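PDB 5GKD: AlyGC from Glaciecola chathamensis, which cleaves the polysaccharide alginate as a lyase of polysaccharide lyase family 6, probably by beta-elimination at a calcium-containing active site. Local coordinates for residues I25-G29 / K57-T61; L37-N43 / R67-L73; I176-N180 / L599-N603; T460-L466 / T482-Q488. One frame throughout, in Å; residues are numbered along the deposited sequence.

Contact 1. Residues I25-G29 / K57-T61; sequences ILANG and KVFLT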
loop_
_atom_site.group_PDB
_atom_site.type_symbol
_atom_site.label_atom_id
_atom_site.label_comp_id
_atom_site.label_asym_id
_atom_site.label_seq_id
_atom_site.Cartn_x
_atom_site.Cartn_y
_atom_site.Cartn_z
ATOM N N ILE A 25 15.919 -4.955 -40.083
ATOM C CA ILE A 25 17.012 -4.514 -39.224
ATOM C C ILE A 25 16.560 -3.278 -38.450
ATOM O O ILE A 25 16.329 -2.209 -39.035
ATOM C CB ILE A 25 18.280 -4.224 -40.034
ATOM C CG1 ILE A 25 18.739 -5.474 -40.786
ATOM C CG2 ILE A 25 19.377 -3.724 -39.126
ATOM C CD1 ILE A 25 19.997 -5.232 -41.610
ATOM N N LEU A 26 16.441 -3.414 -37.132
ATOM C CA LEU A 26 16.181 -2.265 -36.272
ATOM C C LEU A 26 17.466 -1.464 -36.117
ATOM O O LEU A 26 18.467 -1.989 -35.620
ATOM C CB LEU A 26 15.664 -2.698 -34.901
ATOM C CG LEU A 26 14.389 -3.528 -34.799
ATOM C CD1 LEU A 26 13.988 -3.703 -33.321
ATOM C CD2 LEU A 26 13.262 -2.930 -35.645
ATOM N N ALA A 27 17.427 -0.204 -36.544
ATOM C CA ALA A 27 18.576 0.681 -36.473
ATOM C C ALA A 27 19.024 0.892 -35.029
ATOM O O ALA A 27 18.216 0.938 -34.104
ATOM C CB ALA A 27 18.236 2.036 -37.119
ATOM N N ASN A 28 20.333 1.042 -34.852
ATOM C CA ASN A 28 20.898 1.295 -33.538
ATOM C C ASN A 28 20.227 2.498 -32.896
ATOM O O ASN A 28 19.994 3.514 -33.546
ATOM C CB ASN A 28 22.405 1.533 -33.648
ATOM C CG ASN A 28 23.152 0.292 -34.053
ATOM O OD1 ASN A 28 22.672 -0.824 -33.857
ATOM N ND2 ASN A 28 24.337 0.471 -34.606
ATOM N N GLY A 29 19.906 2.359 -31.625
ATOM C CA GLY A 29 19.275 3.414 -30.868
ATOM C C GLY A 29 18.371 2.822 -29.806
ATOM O O GLY A 29 18.348 1.614 -29.583
ATOM N N LYS A 57 23.572 -2.411 -29.302
ATOM C CA LYS A 57 23.238 -1.001 -29.484
ATOM C C LYS A 57 21.770 -0.758 -29.809
ATOM O O LYS A 57 21.384 0.396 -30.035
ATOM C CB LYS A 57 24.108 -0.383 -30.591
ATOM C CG LYS A 57 25.589 -0.319 -30.240
ATOM C CD LYS A 57 26.431 0.289 -31.358
ATOM C CE LYS A 57 27.841 0.586 -30.863
ATOM N NZ LYS A 57 28.791 0.991 -31.942
ATOM N N VAL A 58 20.950 -1.802 -29.885
ATOM C CA VAL A 58 19.508 -1.669 -30.070
ATOM C C VAL A 58 18.842 -2.029 -28.755
ATOM O O VAL A 58 18.871 -3.189 -28.318
ATOM C CB VAL A 58 18.984 -2.546 -31.214
ATOM C CG1 VAL A 58 17.469 -2.515 -31.259
ATOM C CG2 VAL A 58 19.588 -2.106 -32.531
ATOM N N PHE A 59 18.223 -1.039 -28.139
ATOM C CA PHE A 59 17.548 -1.186 -26.866
ATOM C C PHE A 59 16.060 -1.011 -27.071
ATOM O O PHE A 59 15.634 -0.089 -27.771
ATOM C CB PHE A 59 18.060 -0.149 -25.864
ATOM C CG PHE A 59 19.531 -0.200 -25.663
ATOM C CD1 PHE A 59 20.094 -1.167 -24.849
ATOM C CD2 PHE A 59 20.362 0.709 -26.296
ATOM C CE1 PHE A 59 21.451 -1.221 -24.657
ATOM C CE2 PHE A 59 21.731 0.650 -26.109
ATOM C CZ PHE A 59 22.273 -0.318 -25.287
ATOM N N LEU A 60 15.281 -1.886 -26.461
ATOM C CA LEU A 60 13.836 -1.756 -26.411
ATOM C C LEU A 60 13.476 -1.461 -24.964
ATOM O O LEU A 60 13.668 -2.309 -24.089
ATOM C CB LEU A 60 13.136 -3.008 -26.925
ATOM C CG LEU A 60 12.894 -2.984 -28.433
ATOM C CD1 LEU A 60 14.197 -3.101 -29.164
ATOM C CD2 LEU A 60 11.935 -4.057 -28.884
ATOM N N THR A 61 12.951 -0.262 -24.720
ATOM C CA THR A 61 12.797 0.272 -23.375
ATOM C C THR A 61 11.347 0.686 -23.125
ATOM O O THR A 61 10.490 0.635 -24.010
ATOM C CB THR A 61 13.731 1.468 -23.136
ATOM O OG1 THR A 61 13.318 2.587 -23.942
ATOM C CG2 THR A 61 15.167 1.102 -23.463
#

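Contact 2. Residues L37-N43 / R67-L73; sequences LFEAKGN and RLAGEHL. With PO4 (phosphate ion), chain I.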
loop_
_atom_site.group_PDB
_atom_site.type_symbol
_atom_site.label_atom_id
_atom_site.label_comp_id
_atom_site.label_asym_id
_atom_site.label_seq_id
_atom_site.Cartn_x
_atom_site.Cartn_y
_atom_site.Cartn_z
ATOM N N LEU A 37 5.247 -6.725 -32.940
ATOM C CA LEU A 37 4.530 -7.901 -33.418
ATOM C C LEU A 37 5.229 -8.341 -34.693
ATOM O O LEU A 37 5.102 -7.688 -35.735
ATOM C CB LEU A 37 3.047 -7.619 -33.656
ATOM C CG LEU A 37 2.223 -8.748 -34.304
ATOM C CD1 LEU A 37 2.376 -10.038 -33.523
ATOM C CD2 LEU A 37 0.744 -8.376 -34.438
ATOM N N PHE A 38 5.996 -9.426 -34.590
ATOM C CA PHE A 38 6.773 -9.985 -35.690
ATOM C C PHE A 38 5.963 -11.148 -36.239
ATOM O O PHE A 38 6.093 -12.285 -35.793
ATOM C CB PHE A 38 8.144 -10.435 -35.211
ATOM C CG PHE A 38 9.071 -10.851 -36.320
ATOM C CD1 PHE A 38 9.081 -10.179 -37.523
ATOM C CD2 PHE A 38 9.944 -11.893 -36.146
ATOM C CE1 PHE A 38 9.946 -10.565 -38.527
ATOM C CE2 PHE A 38 10.816 -12.271 -37.149
ATOM C CZ PHE A 38 10.815 -11.620 -38.330
ATOM N N GLU A 39 5.114 -10.851 -37.212
ATOM C CA GLU A 39 4.168 -11.813 -37.761
ATOM C C GLU A 39 4.438 -11.910 -39.248
ATOM O O GLU A 39 4.155 -10.966 -40.000
ATOM C CB GLU A 39 2.721 -11.400 -37.481
ATOM C CG GLU A 39 1.702 -12.273 -38.200
ATOM C CD GLU A 39 0.305 -12.091 -37.675
ATOM O OE1 GLU A 39 -0.462 -13.074 -37.687
ATOM O OE2 GLU A 39 -0.025 -10.964 -37.255
ATOM N N ALA A 40 4.997 -13.043 -39.652
ATOM C CA ALA A 40 5.449 -13.270 -41.008
ATOM C C ALA A 40 5.563 -14.773 -41.223
ATOM O O ALA A 40 5.382 -15.575 -40.306
ATOM C CB ALA A 40 6.786 -12.570 -41.265
ATOM N N LYS A 41 5.876 -15.148 -42.455
ATOM C CA LYS A 41 6.014 -16.555 -42.805
ATOM C C LYS A 41 7.278 -16.703 -43.632
ATOM O O LYS A 41 7.289 -16.437 -44.834
ATOM C CB LYS A 41 4.802 -17.067 -43.555
ATOM C CG LYS A 41 3.529 -16.976 -42.733
ATOM C CD LYS A 41 3.002 -18.346 -42.261
ATOM C CE LYS A 41 1.713 -18.244 -41.476
ATOM N NZ LYS A 41 0.634 -17.552 -42.214
ATOM N N GLY A 42 8.350 -17.095 -42.976
ATOM C CA GLY A 42 9.536 -17.501 -43.680
ATOM C C GLY A 42 9.392 -18.895 -44.251
ATOM O O GLY A 42 8.322 -19.507 -44.277
ATOM N N ASN A 43 10.536 -19.410 -44.663
ATOM C CA ASN A 43 10.721 -20.635 -45.409
ATOM C C ASN A 43 11.664 -21.524 -44.626
ATOM O O ASN A 43 12.594 -21.027 -43.996
ATOM C CB ASN A 43 11.398 -20.315 -46.751
ATOM C CG ASN A 43 10.824 -21.037 -47.872
ATOM O OD1 ASN A 43 9.752 -20.775 -48.294
ATOM N ND2 ASN A 43 11.535 -21.941 -48.417
ATOM N N ARG A 67 6.261 -10.156 -29.831
ATOM C CA ARG A 67 5.431 -11.309 -30.149
ATOM C C ARG A 67 5.863 -11.850 -31.499
ATOM O O ARG A 67 6.063 -11.079 -32.440
ATOM C CB ARG A 67 3.943 -10.951 -30.158
ATOM C CG ARG A 67 3.362 -10.709 -28.759
ATOM C CD ARG A 67 1.916 -10.266 -28.803
ATOM N NE ARG A 67 1.770 -8.965 -29.447
ATOM C CZ ARG A 67 0.647 -8.503 -29.988
ATOM N NH1 ARG A 67 -0.461 -9.246 -29.993
ATOM N NH2 ARG A 67 0.636 -7.295 -30.539
ATOM N N LEU A 68 6.060 -13.163 -31.575
ATOM C CA LEU A 68 6.305 -13.861 -32.830
ATOM C C LEU A 68 5.038 -14.587 -33.258
ATOM O O LEU A 68 4.354 -15.183 -32.428
ATOM C CB LEU A 68 7.442 -14.879 -32.702
ATOM C CG LEU A 68 8.866 -14.368 -32.562
ATOM C CD1 LEU A 68 9.128 -13.905 -31.130
ATOM C CD2 LEU A 68 9.894 -15.424 -32.991
ATOM N N ALA A 69 4.729 -14.544 -34.551
ATOM C CA ALA A 69 3.540 -15.227 -35.058
ATOM C C ALA A 69 3.794 -15.695 -36.483
ATOM O O ALA A 69 4.319 -14.928 -37.292
ATOM C CB ALA A 69 2.316 -14.301 -34.997
ATOM N N GLY A 70 3.431 -16.936 -36.791
ATOM C CA GLY A 70 3.745 -17.490 -38.100
ATOM C C GLY A 70 4.742 -18.628 -38.033
ATOM O O GLY A 70 4.649 -19.467 -37.152
ATOM N N GLU A 71 5.715 -18.674 -38.928
ATOM C CA GLU A 71 6.668 -19.770 -38.889
ATOM C C GLU A 71 7.957 -19.368 -39.585
ATOM O O GLU A 71 7.985 -18.442 -40.400
ATOM C CB GLU A 71 6.092 -21.043 -39.533
ATOM C CG GLU A 71 5.429 -20.816 -40.870
ATOM C CD GLU A 71 5.027 -22.120 -41.546
ATOM O OE1 GLU A 71 4.914 -23.145 -40.848
ATOM O OE2 GLU A 71 4.862 -22.128 -42.783
ATOM N N HIS A 72 9.028 -20.092 -39.247
ATOM C CA HIS A 72 10.356 -19.879 -39.817
ATOM C C HIS A 72 10.834 -18.440 -39.621
ATOM O O HIS A 72 11.349 -17.793 -40.532
ATOM C CB HIS A 72 10.376 -20.305 -41.286
ATOM C CG HIS A 72 10.097 -21.767 -41.462
ATOM N ND1 HIS A 72 11.014 -22.745 -41.130
ATOM C CD2 HIS A 72 8.981 -22.420 -41.866
ATOM C CE1 HIS A 72 10.485 -23.935 -41.354
ATOM N NE2 HIS A 72 9.250 -23.767 -41.795
ATOM N N LEU A 73 10.689 -17.949 -38.399
ATOM C CA LEU A 73 11.163 -16.630 -38.015
ATOM C C LEU A 73 12.402 -16.756 -37.141
ATOM O O LEU A 73 12.586 -17.752 -36.437
ATOM C CB LEU A 73 10.080 -15.859 -37.249
ATOM C CG LEU A 73 8.697 -15.911 -37.904
ATOM C CD1 LEU A 73 7.642 -15.270 -37.001
ATOM C CD2 LEU A 73 8.715 -15.239 -39.285
HETATM P P PO4 I . -3.006 -7.209 -31.617
HETATM O O1 PO4 I . -1.803 -6.350 -31.306
HETATM O O2 PO4 I . -3.553 -6.848 -32.978
HETATM O O3 PO4 I . -2.646 -8.678 -31.615
HETATM O O4 PO4 I . -4.048 -6.958 -30.561
HETATM O O HOH W 1 6.587 -21.715 -45.107
#

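Contact 3. Residues I176-N180 / L599-N603; sequences ILGSN and LGIYN. With PO4 (phosphate ion), chain H.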
loop_
_atom_site.group_PDB
_atom_site.type_symbol
_atom_site.label_atom_id
_atom_site.label_comp_id
_atom_site.label_asym_id
_atom_site.label_seq_id
_atom_site.Cartn_x
_atom_site.Cartn_y
_atom_site.Cartn_z
ATOM N N ILE A 176 15.662 -13.558 -4.423
ATOM C CA ILE A 176 14.546 -14.171 -3.718
ATOM C C ILE A 176 13.278 -13.365 -3.960
ATOM O O ILE A 176 13.273 -12.132 -3.876
ATOM C CB ILE A 176 14.872 -14.261 -2.220
ATOM C CG1 ILE A 176 16.082 -15.174 -1.989
ATOM C CG2 ILE A 176 13.659 -14.721 -1.424
ATOM C CD1 ILE A 176 16.710 -15.026 -0.600
ATOM N N LEU A 177 12.190 -14.063 -4.264
ATOM C CA LEU A 177 10.917 -13.394 -4.493
ATOM C C LEU A 177 10.229 -13.067 -3.177
ATOM O O LEU A 177 9.716 -11.961 -2.993
ATOM C CB LEU A 177 10.014 -14.283 -5.342
ATOM C CG LEU A 177 8.845 -13.737 -6.163
ATOM C CD1 LEU A 177 7.668 -14.709 -6.167
ATOM C CD2 LEU A 177 8.417 -12.341 -5.831
ATOM N N GLY A 178 10.189 -14.026 -2.266
ATOM C CA GLY A 178 9.430 -13.872 -1.048
ATOM C C GLY A 178 8.067 -14.520 -1.066
ATOM O O GLY A 178 7.227 -14.175 -0.227
ATOM N N SER A 179 7.824 -15.434 -1.988
ATOM C CA SER A 179 6.606 -16.227 -2.066
ATOM C C SER A 179 6.817 -17.278 -3.141
ATOM O O SER A 179 7.872 -17.332 -3.782
ATOM C CB SER A 179 5.375 -15.380 -2.386
ATOM O OG SER A 179 5.207 -15.228 -3.777
ATOM N N ASN A 180 5.800 -18.101 -3.348
ATOM C CA ASN A 180 5.778 -18.963 -4.516
ATOM C C ASN A 180 5.704 -18.125 -5.795
ATOM O O ASN A 180 5.313 -16.961 -5.788
ATOM C CB ASN A 180 4.602 -19.935 -4.444
ATOM C CG ASN A 180 4.802 -21.169 -5.326
ATOM O OD1 ASN A 180 3.867 -21.922 -5.577
ATOM N ND2 ASN A 180 6.017 -21.379 -5.778
ATOM N N LEU A 599 -1.277 -15.488 1.172
ATOM C CA LEU A 599 -0.868 -16.030 -0.115
ATOM C C LEU A 599 0.569 -16.540 -0.091
ATOM O O LEU A 599 1.187 -16.688 -1.152
ATOM C CB LEU A 599 -1.023 -14.975 -1.211
ATOM C CG LEU A 599 -2.404 -14.335 -1.311
ATOM C CD1 LEU A 599 -2.395 -13.240 -2.358
ATOM C CD2 LEU A 599 -3.443 -15.377 -1.653
ATOM N N GLY A 600 1.123 -16.786 1.092
ATOM C CA GLY A 600 2.492 -17.253 1.183
ATOM C C GLY A 600 3.560 -16.184 1.080
ATOM O O GLY A 600 4.751 -16.528 1.060
ATOM N N ILE A 601 3.177 -14.889 1.038
ATOM C CA ILE A 601 4.104 -13.774 0.895
ATOM C C ILE A 601 4.598 -13.346 2.279
ATOM O O ILE A 601 3.864 -13.413 3.271
ATOM C CB ILE A 601 3.421 -12.608 0.140
ATOM C CG1 ILE A 601 2.898 -13.072 -1.228
ATOM C CG2 ILE A 601 4.385 -11.477 -0.077
ATOM C CD1 ILE A 601 2.026 -12.065 -1.918
ATOM N N TYR A 602 5.847 -12.890 2.363
ATOM C CA TYR A 602 6.380 -12.424 3.640
ATOM C C TYR A 602 7.365 -11.282 3.393
ATOM O O TYR A 602 7.649 -10.921 2.249
ATOM C CB TYR A 602 6.984 -13.588 4.455
ATOM C CG TYR A 602 8.075 -14.420 3.813
ATOM C CD1 TYR A 602 7.775 -15.421 2.883
ATOM C CD2 TYR A 602 9.407 -14.262 4.189
ATOM C CE1 TYR A 602 8.781 -16.226 2.342
ATOM C CE2 TYR A 602 10.416 -15.052 3.645
ATOM C CZ TYR A 602 10.096 -16.025 2.729
ATOM O OH TYR A 602 11.097 -16.788 2.204
ATOM N N ASN A 603 7.877 -10.702 4.494
ATOM C CA ASN A 603 8.570 -9.416 4.482
ATOM C C ASN A 603 10.072 -9.489 4.735
ATOM O O ASN A 603 10.755 -8.471 4.549
ATOM C CB ASN A 603 7.968 -8.471 5.538
ATOM C CG ASN A 603 6.522 -8.108 5.253
ATOM O OD1 ASN A 603 5.643 -8.286 6.105
ATOM N ND2 ASN A 603 6.266 -7.571 4.057
HETATM P P PO4 H . 4.254 -25.228 -7.683
HETATM O O1 PO4 H . 5.230 -25.930 -8.588
HETATM O O2 PO4 H . 4.698 -23.822 -7.588
HETATM O O3 PO4 H . 4.240 -25.918 -6.292
HETATM O O4 PO4 H . 2.937 -25.196 -8.423
HETATM O O HOH W 2 2.029 -14.857 -3.977
HETATM O O HOH W 3 3.175 -18.212 -2.159
#

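Contact 4. Residues T460-L466 / T482-Q488; sequences TGDVLVL and TLTIRAQ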
loop_
_atom_site.group_PDB
_atom_site.type_symbol
_atom_site.label_atom_id
_atom_site.label_comp_id
_atom_site.label_asym_id
_atom_site.label_seq_id
_atom_site.Cartn_x
_atom_site.Cartn_y
_atom_site.Cartn_z
ATOM N N THR A 460 26.742 5.113 -4.740
ATOM C CA THR A 460 26.307 3.846 -4.165
ATOM C C THR A 460 27.512 3.074 -3.650
ATOM O O THR A 460 28.545 2.989 -4.316
ATOM C CB THR A 460 25.502 3.018 -5.191
ATOM O OG1 THR A 460 24.774 1.991 -4.501
ATOM C CG2 THR A 460 26.405 2.354 -6.259
ATOM N N GLY A 461 27.391 2.533 -2.441
ATOM C CA GLY A 461 28.502 1.875 -1.790
ATOM C C GLY A 461 29.330 2.765 -0.878
ATOM O O GLY A 461 30.187 2.251 -0.162
ATOM N N ASP A 462 29.087 4.072 -0.865
ATOM C CA ASP A 462 29.907 4.983 -0.073
ATOM C C ASP A 462 29.657 4.797 1.420
ATOM O O ASP A 462 28.673 4.182 1.838
ATOM C CB ASP A 462 29.626 6.432 -0.461
ATOM C CG ASP A 462 30.290 6.816 -1.754
ATOM O OD1 ASP A 462 31.091 6.001 -2.252
ATOM O OD2 ASP A 462 30.020 7.925 -2.272
ATOM N N VAL A 463 30.568 5.346 2.230
ATOM C CA VAL A 463 30.453 5.329 3.688
ATOM C C VAL A 463 30.525 6.763 4.185
ATOM O O VAL A 463 31.528 7.450 3.977
ATOM C CB VAL A 463 31.540 4.469 4.349
ATOM C CG1 VAL A 463 31.410 4.521 5.867
ATOM C CG2 VAL A 463 31.453 3.040 3.868
ATOM N N LEU A 464 29.460 7.214 4.833
ATOM C CA LEU A 464 29.424 8.535 5.441
ATOM C C LEU A 464 29.947 8.428 6.872
ATOM O O LEU A 464 29.457 7.610 7.658
ATOM C CB LEU A 464 28.003 9.100 5.418
ATOM C CG LEU A 464 27.444 9.796 4.160
ATOM C CD1 LEU A 464 27.737 9.043 2.882
ATOM C CD2 LEU A 464 25.935 10.044 4.287
ATOM N N VAL A 465 30.956 9.239 7.197
ATOM C CA VAL A 465 31.611 9.225 8.501
ATOM C C VAL A 465 31.261 10.536 9.192
ATOM O O VAL A 465 31.800 11.595 8.848
ATOM C CB VAL A 465 33.127 9.038 8.379
ATOM C CG1 VAL A 465 33.728 8.772 9.738
ATOM C CG2 VAL A 465 33.433 7.898 7.431
ATOM N N LEU A 466 30.344 10.475 10.156
ATOM C CA LEU A 466 29.858 11.674 10.823
ATOM C C LEU A 466 30.815 12.062 11.941
ATOM O O LEU A 466 31.142 11.242 12.808
ATOM C CB LEU A 466 28.456 11.459 11.396
ATOM C CG LEU A 466 27.412 10.675 10.606
ATOM C CD1 LEU A 466 26.121 10.560 11.397
ATOM C CD2 LEU A 466 27.161 11.319 9.267
ATOM N N THR A 482 23.050 2.210 -2.080
ATOM C CA THR A 482 23.644 1.459 -0.980
ATOM C C THR A 482 24.563 2.391 -0.196
ATOM O O THR A 482 25.445 3.037 -0.773
ATOM C CB THR A 482 24.403 0.236 -1.502
ATOM O OG1 THR A 482 23.480 -0.675 -2.137
ATOM C CG2 THR A 482 25.116 -0.481 -0.369
ATOM N N LEU A 483 24.344 2.479 1.112
ATOM C CA LEU A 483 25.025 3.503 1.896
ATOM C C LEU A 483 25.273 3.009 3.311
ATOM O O LEU A 483 24.445 2.295 3.877
ATOM C CB LEU A 483 24.193 4.789 1.938
ATOM C CG LEU A 483 24.945 6.109 2.046
ATOM C CD1 LEU A 483 25.598 6.468 0.713
ATOM C CD2 LEU A 483 24.005 7.213 2.510
ATOM N N THR A 484 26.414 3.399 3.875
ATOM C CA THR A 484 26.728 3.186 5.283
ATOM C C THR A 484 26.842 4.540 5.970
ATOM O O THR A 484 27.557 5.424 5.490
ATOM C CB THR A 484 28.029 2.397 5.461
ATOM O OG1 THR A 484 27.886 1.090 4.894
ATOM C CG2 THR A 484 28.364 2.248 6.928
ATOM N N ILE A 485 26.131 4.706 7.077
ATOM C CA ILE A 485 26.240 5.893 7.914
ATOM C C ILE A 485 26.978 5.487 9.188
ATOM O O ILE A 485 26.451 4.725 10.009
ATOM C CB ILE A 485 24.865 6.501 8.210
ATOM C CG1 ILE A 485 24.172 6.857 6.888
ATOM C CG2 ILE A 485 25.010 7.718 9.095
ATOM C CD1 ILE A 485 22.875 7.567 7.038
ATOM N N ARG A 486 28.210 5.973 9.347
ATOM C CA ARG A 486 29.105 5.542 10.416
ATOM C C ARG A 486 29.544 6.735 11.252
ATOM O O ARG A 486 29.972 7.753 10.704
ATOM C CB ARG A 486 30.336 4.836 9.840
ATOM C CG ARG A 486 31.379 4.432 10.876
ATOM C CD ARG A 486 32.566 3.775 10.215
ATOM N NE ARG A 486 32.152 2.574 9.498
ATOM C CZ ARG A 486 32.840 2.007 8.510
ATOM N NH1 ARG A 486 33.995 2.534 8.108
ATOM N NH2 ARG A 486 32.370 0.913 7.918
ATOM N N ALA A 487 29.449 6.609 12.570
ATOM C CA ALA A 487 29.993 7.635 13.453
ATOM C C ALA A 487 31.509 7.512 13.508
ATOM O O ALA A 487 32.047 6.409 13.641
ATOM C CB ALA A 487 29.410 7.512 14.860
ATOM N N GLN A 488 32.175 8.628 13.416
ATOM C CA GLN A 488 33.601 8.660 13.509
ATOM C C GLN A 488 33.982 8.067 14.852
ATOM O O GLN A 488 34.882 7.305 14.961
ATOM C CB GLN A 488 34.021 10.083 13.404
ATOM C CG GLN A 488 35.420 10.332 13.827
ATOM C CD GLN A 488 36.297 10.430 12.659
ATOM O OE1 GLN A 488 36.209 11.366 11.916
ATOM N NE2 GLN A 488 37.131 9.458 12.475
HETATM O O HOH W 4 28.092 1.520 2.052
#

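Contact 1. Residues I25-G29 / K57-T61
V58 makes the tight side of this contact, packing CG2 on the L26 carbonyl and the N28 side chain and CG1 on L26 CB. CG2, anti to the carbonyl carbon of V58, rests 3.3 Å from L26 O and also touches N28 OD1 at 3.6 Å, the N28 and V58 side chains crossing at about a right angle. CG1, anti to the backbone N (chi1 173°), faces L26 CB at 4.1 Å. Deeper still, the methyl ends of the two leucines meet, L26 CD1 to L60 CD1, and L78 of strand 73-81 packs against both L26 and V58. On the solvent side K57 is exposed. Its CB and CD lie against the N28 amide, CB 3.6 Å from N28 OD1, while the extended chain carries the amine away. That amide is held elsewhere, OD1 accepting from T54 N.

Between these two sides G29 joins the strands. Its N donates to K57 O at 2.9 Å, and its O receives F59 N at 3.0 Å in an almost straight bond (174°), with V58 CA adding a CH...O contact to the same oxygen. This is a parallel bridge, G29 with V58, at the point where the chain leaves strand 23-26, turns through A27 and N28, and enters strand 29-32 beside strand 58-62, a corner of the right-handed parallel beta-helix. G29 takes backbone angles (phi 149°) that suit a residue without a side chain. The chemistry implies a corner held by two backbone bonds, with aliphatic groups on the buried side and an amide and a lysine toward solvent.

Contact 2. Residues L37-N43 / R67-L73
Successive rungs of the parallel beta-helix meet here, strand 35-41 lying on strand 65-69, with F38 N giving its hydrogen to R67 O at 2.7 Å. The ladder goes on through A69 N to F38 O and A40 N to A69 O, and after the weak bond from E71 N to A40 O it closes with G42 N to E71 O at 2.9 Å. L37, E39 and K41 lie over R67, A69 and E71 on one face.

At the start of that face the L37 side chain covers the R67 guanidinium, CD1 standing 4.2 Å above the centre of its plane. The arginine bends at chi3 (-65°) and presents its edge to a phosphate ion, probably from the crystallisation liquor: NH1 donates to O3 at 2.8 Å and NH2 to O1 at 2.7 Å. NH1 also bonds R95 O, and together these bonds should limit the rotation of the group. R95 also binds this phosphate, and forms a salt bridge with E39, whose CB and CG lie against A69 CB.

The chain turns a corner at G70, where the solenoid passes from one face to the next and L73 starts strand 73-81. L73 sets CB 3.7 Å from F38 CE2, and its CD2 meets A40 CB at 3.8 Å; the F38 and L73 side chains run antiparallel past one another, and L15 of helix 8-17 packs on F38 and A40. At the outer end the K41 and E71 chains touch through CD and CG, their charged ends apart. H72 lays one ring face on N43 C, while a water donates to both G42 O and E71 OE2.

Contact 3. Residues I176-N180 / L599-N603
G178 O is approached by two groups of the other loop: Y602 N donates to it in a bond 3.2 Å long and bent (143°), and I601 CA adds a CH...O contact. G178 CA sits over one face of the Y602 ring, the edge of which meets G600 O in its plane. Beyond the contact the Y602 hydroxyl is bonded to E605 and to G635 N, and F571 meets the ring edge-to-face.

The S179 hydroxyl donates to N180 O at 2.7 Å. With chi1 at 87°, OG stands between the backbone N and the carbonyl carbon, where it can reach that oxygen, and CB is turned to the other loop, 3.6 Å from I601 CG1. Two waters link the loops further. One, 2.7 Å from L599 O, accepts from N180 N at 2.9 Å; the second bonds weakly to L599 O and donates to S179 OG.

The two loops come from different solenoids, 176-180 from the N-terminal beta-helix and 599-603 from the C-terminal one, and they touch at the buried interface between the domains. N180 is a ligand of the calcium ion, together with E183, E212 and E214, and its ND2 makes a weak bond to a phosphate ion that K219 and R240 also bind. The single direct hydrogen bond of the contact is between backbone atoms, and water adds the rest of the polar link, which implies that the domains meet here largely through main chain, aided by the packing of S179 on I601 and of the Y602 ring, with the C-terminal domain one water away from the backbone of a calcium ligand.

Contact 4. Residues T460-L466 / T482-Q488
The first torsion of R486 puts CG anti to the backbone N (chi1 176°), and a bend at chi3 (-60°) then swings the guanidinium across V463. V463 CG1, itself anti to its own N, comes up beneath the centre of that plane, 3.9 Å from CZ. The same methyl touches T484 CG2, and CG2 of V463 lies 3.8 Å from T484 CB, the two side chains running side by side in one direction. NE of R486 also has a long, weak ion pair with D514 on the next rung. Further along this face V465 CG1 lies against CA and CB of Q488.

The opposite face is largely aliphatic. L464 CD2 meets L483 CD2 at 3.9 Å, and L466 CD1 touches I485 CG2, each pair crossing obliquely; A454 and I455 of helix 450-457 cover L464, and I495 of strand 493-497 packs on L466. D462, on the same face, turns its carboxylate to K440 and E459 N.

Between the faces runs a regular parallel ladder from T484 N to Q488 N: T484 N to D462 O, L464 N to T484 O at 2.7 Å, R486 N to L464 O, L466 N to R486 O, and Q488 N to L466 O. At the start, T460 OG1 receives T482 N at 3.0 Å, while G461 N donates to T482 O at 2.6 Å. A water donating to D462 O is also bonded to T484 OG1, at 2.9 Å. Strands stacked in register, one coil of chain apart, with aliphatic side chains packed in ranks inside, are the mark of a parallel beta-helix, here the C-terminal one.

Contacts 1 and 2 belong to the same early coils of the N-terminal beta-helix, their centres about 19 Å apart, with strands 58-62 and 65-69 following each other in the chain. Contact 4 is the counterpart of contact 2 in the C-terminal solenoid, about 53 Å from it between centres: both are parallel rung pairs of similar buried area, but contact 4 is mostly buried and aliphatic apart from R486 and D462; contact 2 is more exposed, with several charged side chains and a bound phosphate. Contact 1 is a smaller, partly buried corner. Contact 3, the smallest and nearest the chain's centre, joins the two solenoids through loops, water and backbone, and alone includes a calcium ligand.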